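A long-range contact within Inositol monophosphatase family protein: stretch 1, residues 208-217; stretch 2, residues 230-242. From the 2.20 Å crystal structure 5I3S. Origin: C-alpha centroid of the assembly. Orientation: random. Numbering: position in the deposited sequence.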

ATOM      1  N   ASP A 208      12.845   8.846  10.287  1.00 20.87           N
ATOM      2  CA  ASP A 208      11.727   8.051   9.770  1.00 22.86           C
ATOM      3  C   ASP A 208      10.906   7.306  10.864  1.00 21.22           C
ATOM      4  O   ASP A 208       9.734   7.020  10.659  1.00 19.32           O
ATOM      5  CB  ASP A 208      12.204   7.078   8.718  1.00 25.59           C
ATOM      6  CG  ASP A 208      12.843   7.769   7.501  1.00 28.27           C
ATOM      7  OD1 ASP A 208      13.932   7.300   7.120  1.00 36.15           O
ATOM      8  OD2 ASP A 208      12.320   8.779   6.991  1.00 29.57           O
ATOM      9  N   PHE A 209      11.488   7.025  12.018  1.00 20.04           N
ATOM     10  CA  PHE A 209      10.729   6.358  13.044  1.00 21.33           C
ATOM     11  C   PHE A 209      10.399   7.147  14.269  1.00 20.58           C
ATOM     12  O   PHE A 209       9.497   6.739  15.003  1.00 21.59           O
ATOM     13  CB  PHE A 209      11.360   5.029  13.445  1.00 22.29           C
ATOM     14  CG  PHE A 209      12.769   5.131  13.925  1.00 22.13           C
ATOM     15  CD1 PHE A 209      13.052   5.581  15.198  1.00 21.16           C
ATOM     16  CD2 PHE A 209      13.817   4.733  13.092  1.00 24.05           C
ATOM     17  CE1 PHE A 209      14.347   5.616  15.651  1.00 22.41           C
ATOM     18  CE2 PHE A 209      15.123   4.787  13.525  1.00 23.67           C
ATOM     19  CZ  PHE A 209      15.380   5.213  14.822  1.00 23.30           C
ATOM     20  N   ALA A 210      11.077   8.264  14.497  1.00 21.01           N
ATOM     21  CA  ALA A 210      10.907   8.995  15.762  1.00 20.50           C
ATOM     22  C   ALA A 210       9.477   9.392  16.069  1.00 20.44           C
ATOM     23  O   ALA A 210       8.997   9.120  17.152  1.00 24.28           O
ATOM     24  CB  ALA A 210      11.809  10.209  15.804  1.00 20.02           C
ATOM     25  N   GLY A 211       8.797  10.039  15.126  1.00 20.84           N
ATOM     26  CA  GLY A 211       7.383  10.443  15.342  1.00 19.40           C
ATOM     27  C   GLY A 211       6.490   9.258  15.465  1.00 19.34           C
ATOM     28  O   GLY A 211       5.736   9.143  16.433  1.00 19.97           O
ATOM     29  N   GLY A 212       6.591   8.327  14.503  1.00 18.75           N
ATOM     30  CA  GLY A 212       5.735   7.173  14.521  1.00 19.02           C
ATOM     31  C   GLY A 212       5.789   6.353  15.809  1.00 20.53           C
ATOM     32  O   GLY A 212       4.768   5.778  16.246  1.00 19.90           O
ATOM     33  N   LEU A 213       7.001   6.261  16.370  1.00 22.37           N
ATOM     34  CA  LEU A 213       7.269   5.444  17.548  1.00 23.83           C
ATOM     35  C   LEU A 213       6.485   5.894  18.791  1.00 23.48           C
ATOM     36  O   LEU A 213       6.023   5.060  19.559  1.00 22.67           O
ATOM     37  CB  LEU A 213       8.750   5.445  17.859  1.00 24.16           C
ATOM     38  CG  LEU A 213       9.350   4.084  18.063  1.00 29.21           C
ATOM     39  CD1 LEU A 213       9.124   3.099  16.904  1.00 26.81           C
ATOM     40  CD2 LEU A 213      10.838   4.325  18.294  1.00 32.33           C
ATOM     41  N   VAL A 214       6.310   7.200  18.947  1.00 22.36           N
ATOM     42  CA  VAL A 214       5.599   7.748  20.124  1.00 22.91           C
ATOM     43  C   VAL A 214       4.134   7.349  20.058  1.00 21.72           C
ATOM     44  O   VAL A 214       3.535   6.936  21.074  1.00 23.45           O
ATOM     45  CB  VAL A 214       5.766   9.296  20.221  1.00 24.32           C
ATOM     46  CG1 VAL A 214       5.032   9.888  21.428  1.00 25.46           C
ATOM     47  CG2 VAL A 214       7.250   9.672  20.271  1.00 25.35           C
ATOM     48  N   ILE A 215       3.579   7.416  18.847  1.00 20.76           N
ATOM     49  CA  ILE A 215       2.180   7.033  18.568  1.00 20.90           C
ATOM     50  C   ILE A 215       1.977   5.522  18.819  1.00 21.45           C
ATOM     51  O   ILE A 215       1.059   5.081  19.533  1.00 21.48           O
ATOM     52  CB  ILE A 215       1.781   7.483  17.115  1.00 20.67           C
ATOM     53  CG1 ILE A 215       1.788   9.026  17.011  1.00 20.37           C
ATOM     54  CG2 ILE A 215       0.413   6.960  16.729  1.00 20.36           C
ATOM     55  CD1 ILE A 215       2.025   9.609  15.641  1.00 19.64           C
ATOM     56  N   LEU A 216       2.867   4.729  18.259  1.00 20.88           N
ATOM     57  CA  LEU A 216       2.865   3.290  18.470  1.00 20.93           C
ATOM     58  C   LEU A 216       2.854   2.947  19.935  1.00 19.98           C
ATOM     59  O   LEU A 216       2.080   2.134  20.369  1.00 20.99           O
ATOM     60  CB  LEU A 216       4.151   2.682  17.830  1.00 21.49           C
ATOM     61  CG  LEU A 216       4.281   1.217  17.421  1.00 21.88           C
ATOM     62  CD1 LEU A 216       5.514   0.534  17.977  1.00 24.46           C
ATOM     63  CD2 LEU A 216       3.027   0.392  17.645  1.00 24.17           C
ATOM     64  N   TYR A 217       3.732   3.561  20.705  1.00 20.65           N
ATOM     65  CA  TYR A 217       3.871   3.193  22.101  1.00 22.35           C
ATOM     66  C   TYR A 217       2.589   3.586  22.934  1.00 24.72           C
ATOM     67  O   TYR A 217       2.158   2.806  23.801  1.00 24.63           O
ATOM     68  CB  TYR A 217       5.188   3.725  22.685  1.00 23.23           C
ATOM     69  CG  TYR A 217       6.484   2.937  22.322  1.00 25.38           C
ATOM     70  CD1 TYR A 217       6.509   1.533  22.075  1.00 22.45           C
ATOM     71  CD2 TYR A 217       7.701   3.594  22.332  1.00 26.24           C
ATOM     72  N   PRO A 230      16.495  -2.080  21.801  1.00 21.86           N
ATOM     73  CA  PRO A 230      15.595  -0.916  21.728  1.00 21.57           C
ATOM     74  C   PRO A 230      15.996   0.121  20.673  1.00 20.52           C
ATOM     75  O   PRO A 230      17.180   0.301  20.453  1.00 20.47           O
ATOM     76  CB  PRO A 230      15.724  -0.275  23.138  1.00 22.94           C
ATOM     77  CG  PRO A 230      16.966  -0.880  23.761  1.00 24.13           C
ATOM     78  CD  PRO A 230      17.089  -2.264  23.142  1.00 23.13           C
ATOM     79  N   LEU A 231      15.024   0.842  20.107  1.00 19.30           N
ATOM     80  CA  LEU A 231      15.297   1.919  19.158  1.00 21.22           C
ATOM     81  C   LEU A 231      15.549   3.189  19.885  1.00 20.36           C
ATOM     82  O   LEU A 231      14.905   3.478  20.862  1.00 20.95           O
ATOM     83  CB  LEU A 231      14.118   2.165  18.215  1.00 21.37           C
ATOM     84  CG  LEU A 231      13.756   0.953  17.387  1.00 21.77           C
ATOM     85  CD1 LEU A 231      12.496   1.219  16.589  1.00 22.24           C
ATOM     86  CD2 LEU A 231      14.909   0.557  16.490  1.00 21.28           C
ATOM     87  N   THR A 232      16.487   3.963  19.384  1.00 20.65           N
ATOM     88  CA  THR A 232      16.819   5.234  19.968  1.00 21.89           C
ATOM     89  C   THR A 232      17.063   6.153  18.797  1.00 22.24           C
ATOM     90  O   THR A 232      17.231   5.686  17.667  1.00 22.20           O
ATOM     91  CB  THR A 232      18.089   5.175  20.867  1.00 23.85           C
ATOM     92  OG1 THR A 232      19.237   4.811  20.088  1.00 26.12           O
ATOM     93  CG2 THR A 232      17.920   4.157  22.000  1.00 23.58           C
ATOM     94  N   ILE A 233      17.120   7.453  19.074  1.00 21.77           N
ATOM     95  CA  ILE A 233      17.340   8.457  18.032  1.00 23.63           C
ATOM     96  C   ILE A 233      18.815   8.793  17.823  1.00 23.94           C
ATOM     97  O   ILE A 233      19.142   9.683  17.058  1.00 26.33           O
ATOM     98  CB  ILE A 233      16.468   9.719  18.243  1.00 23.63           C
ATOM     99  CG1 ILE A 233      16.722  10.353  19.620  1.00 23.56           C
ATOM    100  CG2 ILE A 233      15.006   9.331  18.097  1.00 22.28           C
ATOM    101  CD1 ILE A 233      16.404  11.835  19.621  1.00 26.64           C
ATOM    102  N   SER A 234      19.711   8.026  18.436  1.00 25.77           N
ATOM    103  CA  SER A 234      21.137   8.293  18.340  1.00 25.90           C
ATOM    104  C   SER A 234      21.726   7.737  17.056  1.00 24.22           C
ATOM    105  O   SER A 234      22.816   8.139  16.663  1.00 28.44           O
ATOM    106  CB  SER A 234      21.864   7.692  19.571  1.00 27.04           C
ATOM    107  OG  SER A 234      21.627   6.282  19.654  1.00 29.29           O
ATOM    108  N   GLY A 235      21.065   6.771  16.437  1.00 20.93           N
ATOM    109  CA  GLY A 235      21.501   6.289  15.143  1.00 21.08           C
ATOM    110  C   GLY A 235      20.479   5.564  14.264  1.00 21.87           C
ATOM    111  O   GLY A 235      19.405   5.170  14.710  1.00 22.70           O
ATOM    112  N   PRO A 236      20.817   5.381  12.983  1.00 22.33           N
ATOM    113  CA  PRO A 236      19.964   4.527  12.159  1.00 22.53           C
ATOM    114  C   PRO A 236      19.889   3.094  12.737  1.00 22.07           C
ATOM    115  O   PRO A 236      20.764   2.709  13.517  1.00 24.43           O
ATOM    116  CB  PRO A 236      20.681   4.520  10.801  1.00 23.32           C
ATOM    117  CG  PRO A 236      22.140   4.821  11.140  1.00 23.57           C
ATOM    118  CD  PRO A 236      22.041   5.810  12.267  1.00 22.72           C
ATOM    119  N   ASN A 237      18.862   2.337  12.362  1.00 19.78           N
ATOM    120  CA  ASN A 237      18.720   0.960  12.805  1.00 19.52           C
ATOM    121  C   ASN A 237      17.812   0.121  11.892  1.00 18.59           C
ATOM    122  O   ASN A 237      17.041   0.663  11.082  1.00 18.27           O
ATOM    123  CB  ASN A 237      18.146   0.951  14.228  1.00 19.93           C
ATOM    124  CG  ASN A 237      18.836  -0.049  15.137  1.00 20.01           C
ATOM    125  OD1 ASN A 237      19.209  -1.183  14.730  1.00 18.78           O
ATOM    126  ND2 ASN A 237      19.005   0.365  16.383  1.00 18.62           N
ATOM    127  N   SER A 238      17.864  -1.202  12.069  1.00 17.69           N
ATOM    128  CA  SER A 238      16.804  -2.052  11.569  1.00 16.23           C
ATOM    129  C   SER A 238      15.576  -1.855  12.471  1.00 16.00           C
ATOM    130  O   SER A 238      15.637  -1.155  13.539  1.00 16.06           O
ATOM    131  CB  SER A 238      17.282  -3.505  11.480  1.00 16.35           C
ATOM    132  OG  SER A 238      17.373  -4.127  12.740  1.00 16.04           O
ATOM    133  N   ILE A 239      14.457  -2.439  12.066  1.00 15.34           N
ATOM    134  CA  ILE A 239      13.138  -2.074  12.631  1.00 16.76           C
ATOM    135  C   ILE A 239      12.221  -3.285  12.564  1.00 16.43           C
ATOM    136  O   ILE A 239      12.071  -3.887  11.506  1.00 14.49           O
ATOM    137  CB  ILE A 239      12.435  -0.959  11.788  1.00 18.20           C
ATOM    138  CG1 ILE A 239      13.258   0.301  11.726  1.00 18.72           C
ATOM    139  CG2 ILE A 239      11.036  -0.609  12.360  1.00 20.01           C
ATOM    140  CD1 ILE A 239      13.290   1.113  13.018  1.00 18.78           C
ATOM    141  N   LEU A 240      11.652  -3.640  13.706  1.00 17.22           N
ATOM    142  CA  LEU A 240      10.487  -4.548  13.802  1.00 17.71           C
ATOM    143  C   LEU A 240       9.489  -3.925  14.784  1.00 17.27           C
ATOM    144  O   LEU A 240       9.841  -3.634  15.916  1.00 18.83           O
ATOM    145  CB  LEU A 240      10.924  -5.912  14.296  1.00 18.33           C
ATOM    146  CG  LEU A 240       9.826  -6.917  14.627  1.00 19.59           C
ATOM    147  CD1 LEU A 240       9.187  -7.328  13.318  1.00 20.83           C
ATOM    148  CD2 LEU A 240      10.281  -8.151  15.435  1.00 19.00           C
ATOM    149  N   VAL A 241       8.266  -3.692  14.331  1.00 17.31           N
ATOM    150  CA  VAL A 241       7.195  -3.116  15.137  1.00 15.50           C
ATOM    151  C   VAL A 241       5.934  -3.918  14.928  1.00 16.16           C
ATOM    152  O   VAL A 241       5.712  -4.528  13.853  1.00 15.63           O
ATOM    153  CB  VAL A 241       6.916  -1.636  14.851  1.00 15.18           C
ATOM    154  CG1 VAL A 241       8.164  -0.799  15.085  1.00 15.41           C
ATOM    155  CG2 VAL A 241       6.386  -1.390  13.465  1.00 16.23           C
ATOM    156  N   GLY A 242       5.123  -3.954  15.968  1.00 15.37           N
ATOM    157  CA  GLY A 242       3.945  -4.774  15.933  1.00 16.36           C
ATOM    158  C   GLY A 242       3.143  -4.704  17.227  1.00 15.63           C
ATOM    159  O   GLY A 242       3.550  -4.064  18.189  1.00 14.39           O
TER

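The contact is built around Phe 209, which gives up more surface to the other stretch than any other residue here. Its chi1 of 57° (p) carries the ring into a pocket lined by the loop and the start of the strand. Ile 239 CD1 comes within 3.7 Å of Phe 209 CD2, while Leu 231 CB lies 4.3 Å from Phe 209 CE1; both approaches are oblique to the ring.

From there the apolar seam runs along the helix at the spacing its turns dictate. Leu 213, one turn on from Phe 209, places CD1 3.9 Å from Leu 231 CD1 and 4.4 Å from Val 241 CG1, so one methyl touches both loop and strand. Leu 216 extends the row, its CD1 4.1 Å from Val 241 CB. The strand answers with alternate residues: Ile 239 and Val 241 point toward the helix, whereas Ser 238 points away. Helix and strand axes run 30° from parallel and approach to 10.3 Å, a gap filled by side chains. Where the loop comes near, a small residue suffices: Ala 210 CB meets Ile 233 CG2 at 4.0 Å, and their CA atoms are 6.8 Å apart.

No hydrogen bond crosses between the stretches, so shape and the packing of apolar side chains characterize the pairing, which buries 400 Å² of surface in all, both sides summed. Polarity enters at the rim of the phenyl ring. Thr 232 O lies 3.4 Å from Phe 209 CZ, and Gly 235 O 4.0 Å from the same atom, both near the ring plane, where the slightly positive C-H edge suits a carbonyl oxygen. Farther out, the loop keeps its polar side chains to itself: Thr 232 and Ser 234 both point away from the helix, and Thr 232 OG1 hydrogen-bonds Ser 234 OG at 2.8 Å.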